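Nidogen-1 (Mus musculus, PDB 1GL4) is a sulfated basement-membrane glycoprotein that associates tightly with laminin, binds collagen IV and perlecan, and probably contributes to interactions between cells and extracellular matrix. Local coordinates at residues A[96-106]-A[174-185]. Numbering follows the deposited sequence.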
loop_
_atom_site.group_PDB
_atom_site.type_symbol
_atom_site.label_atom_id
_atom_site.label_comp_id
_atom_site.label_asym_id
_atom_site.label_seq_id
_atom_site.Cartn_x
_atom_site.Cartn_y
_atom_site.Cartn_z
ATOM N N GLU A 96 -18.408 12.311 -0.412
ATOM C CA GLU A 96 -19.267 11.276 0.154
ATOM C C GLU A 96 -20.074 10.603 -0.951
ATOM O O GLU A 96 -20.543 9.476 -0.798
ATOM C CB GLU A 96 -20.242 11.875 1.172
ATOM C CG GLU A 96 -19.864 13.256 1.687
ATOM C CD GLU A 96 -19.917 14.319 0.602
ATOM O OE1 GLU A 96 -20.976 14.448 -0.052
ATOM O OE2 GLU A 96 -18.903 15.026 0.406
ATOM N N THR A 97 -20.240 11.310 -2.060
ATOM C CA THR A 97 -20.991 10.797 -3.199
ATOM C C THR A 97 -20.293 9.633 -3.900
ATOM O O THR A 97 -20.907 8.934 -4.706
ATOM C CB THR A 97 -21.231 11.906 -4.242
ATOM O OG1 THR A 97 -19.982 12.521 -4.577
ATOM C CG2 THR A 97 -22.186 12.961 -3.692
ATOM N N VAL A 98 -19.018 9.415 -3.594
ATOM C CA VAL A 98 -18.281 8.334 -4.238
ATOM C C VAL A 98 -17.463 7.515 -3.238
ATOM O O VAL A 98 -17.071 6.384 -3.526
ATOM C CB VAL A 98 -17.340 8.894 -5.342
ATOM C CG1 VAL A 98 -16.090 9.518 -4.712
ATOM C CG2 VAL A 98 -16.966 7.793 -6.323
ATOM N N GLY A 99 -17.228 8.092 -2.062
ATOM C CA GLY A 99 -16.450 7.432 -1.027
ATOM C C GLY A 99 -16.815 5.998 -0.686
ATOM O O GLY A 99 -15.945 5.127 -0.645
ATOM N N TYR A 100 -18.090 5.737 -0.427
ATOM C CA TYR A 100 -18.496 4.384 -0.085
ATOM C C TYR A 100 -18.409 3.430 -1.274
ATOM O O TYR A 100 -18.058 2.264 -1.109
ATOM C CB TYR A 100 -19.913 4.386 0.500
ATOM C CG TYR A 100 -20.042 5.217 1.761
ATOM C CD1 TYR A 100 -20.480 6.541 1.708
ATOM C CD2 TYR A 100 -19.699 4.685 3.006
ATOM C CE1 TYR A 100 -20.574 7.314 2.863
ATOM C CE2 TYR A 100 -19.786 5.448 4.165
ATOM C CZ TYR A 100 -20.227 6.762 4.086
ATOM O OH TYR A 100 -20.326 7.518 5.229
ATOM N N SER A 101 -18.698 3.923 -2.475
ATOM C CA SER A 101 -18.644 3.071 -3.660
ATOM C C SER A 101 -17.232 2.693 -4.112
ATOM O O SER A 101 -17.073 1.810 -4.949
ATOM C CB SER A 101 -19.404 3.725 -4.819
ATOM O OG SER A 101 -20.796 3.758 -4.534
ATOM N N LEU A 102 -16.214 3.355 -3.567
ATOM C CA LEU A 102 -14.828 3.041 -3.921
ATOM C C LEU A 102 -14.211 2.057 -2.917
ATOM O O LEU A 102 -13.086 1.581 -3.105
ATOM C CB LEU A 102 -13.979 4.317 -3.954
ATOM C CG LEU A 102 -14.364 5.408 -4.962
ATOM C CD1 LEU A 102 -13.476 6.623 -4.755
ATOM C CD2 LEU A 102 -14.229 4.877 -6.379
ATOM N N LEU A 103 -14.955 1.743 -1.859
ATOM C CA LEU A 103 -14.464 0.837 -0.818
ATOM C C LEU A 103 -13.904 -0.507 -1.282
ATOM O O LEU A 103 -12.919 -0.994 -0.728
ATOM C CB LEU A 103 -15.555 0.596 0.235
ATOM C CG LEU A 103 -15.752 1.735 1.247
ATOM C CD1 LEU A 103 -16.943 1.440 2.146
ATOM C CD2 LEU A 103 -14.481 1.900 2.079
ATOM N N PRO A 104 -14.520 -1.134 -2.297
ATOM C CA PRO A 104 -13.994 -2.427 -2.750
ATOM C C PRO A 104 -12.673 -2.335 -3.517
ATOM O O PRO A 104 -11.993 -3.341 -3.706
ATOM C CB PRO A 104 -15.112 -2.965 -3.652
ATOM C CG PRO A 104 -16.343 -2.232 -3.185
ATOM C CD PRO A 104 -15.817 -0.846 -2.926
ATOM N N LEU A 105 -12.309 -1.129 -3.942
ATOM C CA LEU A 105 -11.104 -0.926 -4.748
ATOM C C LEU A 105 -9.764 -0.823 -4.021
ATOM O O LEU A 105 -8.946 0.047 -4.330
ATOM C CB LEU A 105 -11.296 0.308 -5.633
ATOM C CG LEU A 105 -12.625 0.337 -6.399
ATOM C CD1 LEU A 105 -12.749 1.642 -7.173
ATOM C CD2 LEU A 105 -12.700 -0.853 -7.338
ATOM N N ALA A 106 -9.526 -1.732 -3.083
ATOM C CA ALA A 106 -8.278 -1.750 -2.333
ATOM C C ALA A 106 -7.034 -1.774 -3.234
ATOM O O ALA A 106 -5.986 -1.252 -2.854
ATOM C CB ALA A 106 -8.261 -2.946 -1.391
ATOM N N VAL A 174 -18.798 2.516 -11.588
ATOM C CA VAL A 174 -18.758 1.532 -10.504
ATOM C C VAL A 174 -20.160 1.394 -9.920
ATOM O O VAL A 174 -20.954 2.340 -9.964
ATOM C CB VAL A 174 -17.798 1.952 -9.361
ATOM C CG1 VAL A 174 -16.363 2.073 -9.892
ATOM C CG2 VAL A 174 -18.259 3.268 -8.745
ATOM N N PRO A 175 -20.488 0.210 -9.375
ATOM C CA PRO A 175 -21.811 -0.021 -8.782
ATOM C C PRO A 175 -21.971 0.856 -7.535
ATOM O O PRO A 175 -20.984 1.226 -6.894
ATOM C CB PRO A 175 -21.785 -1.509 -8.421
ATOM C CG PRO A 175 -20.715 -2.093 -9.311
ATOM C CD PRO A 175 -19.666 -1.012 -9.329
ATOM N N GLN A 176 -23.209 1.183 -7.187
ATOM C CA GLN A 176 -23.457 2.015 -6.015
ATOM C C GLN A 176 -23.489 1.217 -4.719
ATOM O O GLN A 176 -24.126 0.164 -4.637
ATOM C CB GLN A 176 -24.782 2.754 -6.160
ATOM C CG GLN A 176 -25.105 3.667 -4.991
ATOM C CD GLN A 176 -26.464 4.310 -5.136
ATOM O OE1 GLN A 176 -27.495 3.636 -5.063
ATOM N NE2 GLN A 176 -26.476 5.617 -5.356
ATOM N N ILE A 177 -22.790 1.729 -3.712
ATOM C CA ILE A 177 -22.764 1.115 -2.392
ATOM C C ILE A 177 -23.521 2.081 -1.483
ATOM O O ILE A 177 -23.281 3.289 -1.516
ATOM C CB ILE A 177 -21.310 0.910 -1.905
ATOM C CG1 ILE A 177 -20.710 -0.295 -2.628
ATOM C CG2 ILE A 177 -21.273 0.702 -0.397
ATOM C CD1 ILE A 177 -19.365 -0.701 -2.145
ATOM N N PRO A 178 -24.468 1.565 -0.681
ATOM C CA PRO A 178 -25.268 2.391 0.233
ATOM C C PRO A 178 -24.442 3.273 1.166
ATOM O O PRO A 178 -23.406 2.855 1.665
ATOM C CB PRO A 178 -26.079 1.358 1.018
ATOM C CG PRO A 178 -26.242 0.233 0.029
ATOM C CD PRO A 178 -24.854 0.146 -0.577
ATOM N N TYR A 179 -24.912 4.495 1.394
ATOM C CA TYR A 179 -24.229 5.417 2.295
ATOM C C TYR A 179 -24.142 4.775 3.682
ATOM O O TYR A 179 -25.139 4.261 4.202
ATOM C CB TYR A 179 -25.010 6.738 2.401
ATOM C CG TYR A 179 -24.701 7.771 1.333
ATOM C CD1 TYR A 179 -24.250 7.395 0.065
ATOM C CD2 TYR A 179 -24.892 9.132 1.584
ATOM C CE1 TYR A 179 -24.000 8.349 -0.928
ATOM C CE2 TYR A 179 -24.647 10.091 0.601
ATOM C CZ TYR A 179 -24.202 9.694 -0.652
ATOM O OH TYR A 179 -23.965 10.640 -1.623
ATOM N N GLY A 180 -22.950 4.792 4.270
ATOM C CA GLY A 180 -22.777 4.232 5.598
ATOM C C GLY A 180 -22.495 2.743 5.666
ATOM O O GLY A 180 -22.303 2.198 6.751
ATOM N N ALA A 181 -22.471 2.079 4.516
ATOM C CA ALA A 181 -22.195 0.650 4.478
ATOM C C ALA A 181 -20.690 0.417 4.611
ATOM O O ALA A 181 -19.893 1.350 4.467
ATOM C CB ALA A 181 -22.711 0.055 3.167
ATOM N N SER A 182 -20.304 -0.822 4.901
ATOM C CA SER A 182 -18.894 -1.179 5.033
ATOM C C SER A 182 -18.596 -2.351 4.095
ATOM O O SER A 182 -19.521 -2.995 3.596
ATOM C CB SER A 182 -18.574 -1.555 6.484
ATOM O OG SER A 182 -19.442 -2.572 6.954
ATOM N N VAL A 183 -17.314 -2.626 3.858
ATOM C CA VAL A 183 -16.903 -3.704 2.955
ATOM C C VAL A 183 -15.808 -4.601 3.547
ATOM O O VAL A 183 -14.918 -4.126 4.254
ATOM C CB VAL A 183 -16.391 -3.105 1.610
ATOM C CG1 VAL A 183 -15.716 -4.171 0.776
ATOM C CG2 VAL A 183 -17.552 -2.491 0.840
ATOM N N HIS A 184 -15.873 -5.897 3.254
ATOM C CA HIS A 184 -14.874 -6.845 3.749
ATOM C C HIS A 184 -14.254 -7.691 2.638
ATOM O O HIS A 184 -14.956 -8.224 1.776
ATOM C CB HIS A 184 -15.481 -7.784 4.793
ATOM C CG HIS A 184 -14.514 -8.807 5.307
ATOM N ND1 HIS A 184 -13.364 -8.468 5.992
ATOM C CD2 HIS A 184 -14.511 -10.159 5.218
ATOM C CE1 HIS A 184 -12.697 -9.566 6.301
ATOM N NE2 HIS A 184 -13.371 -10.606 5.842
ATOM N N ILE A 185 -12.933 -7.817 2.687
ATOM C CA ILE A 185 -12.170 -8.587 1.711
ATOM C C ILE A 185 -11.323 -9.645 2.437
ATOM O O ILE A 185 -10.556 -9.326 3.349
ATOM C CB ILE A 185 -11.257 -7.640 0.884
ATOM C CG1 ILE A 185 -12.124 -6.730 0.004
ATOM C CG2 ILE A 185 -10.283 -8.444 0.025
ATOM C CD1 ILE A 185 -11.395 -5.507 -0.530
HETATM O O HOH W 1 -18.704 -0.136 -5.958
#
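Tyr100 lays its ring beneath the type II turn of Pro178 to Ala181, and this fit illustrates how a loop can be moulded over a short helical turn and the irregular coil after it, at one end of the G2 β-barrel. One ring face receives Gly180 N, 3.2 Å above its plane, and Tyr179 CA, a CH-pi contact 4.2 Å from the centroid, while Ala181 O lies at the edge. The Tyr179 ring runs near parallel to that of Tyr100 but is slid so far aside that the two barely overlap; its CE1 approaches Glu96 O obliquely, and its OH sits 3.4 Å from Thr97 CA. An alanine in place of Tyr100 would probably open a gap under the turn and deprive Tyr260 of its edge-to-face partner. Next along, Ile177 is the bump: with CG1 beside its backbone N (chi1 -77°), CD1 fits into the corner formed by Tyr100 O and the Pro104 ring, meeting Pro104 CG tip to tip at 3.5 Å. Val183 CG2 slides past Leu103 CB at 3.7 Å, and Ile185 CD1 settles against Ala106 CB. A direct hydrogen bond crosses this largely apolar seam, from Ile177 N to Ser101 OG (3.0 Å, 159°); nearby, a water donates to both Ser101 O and Pro175 O. The chemistry is thus mostly apolar fit, and the serine bond and shared water probably help set where the 175-181 loop sits.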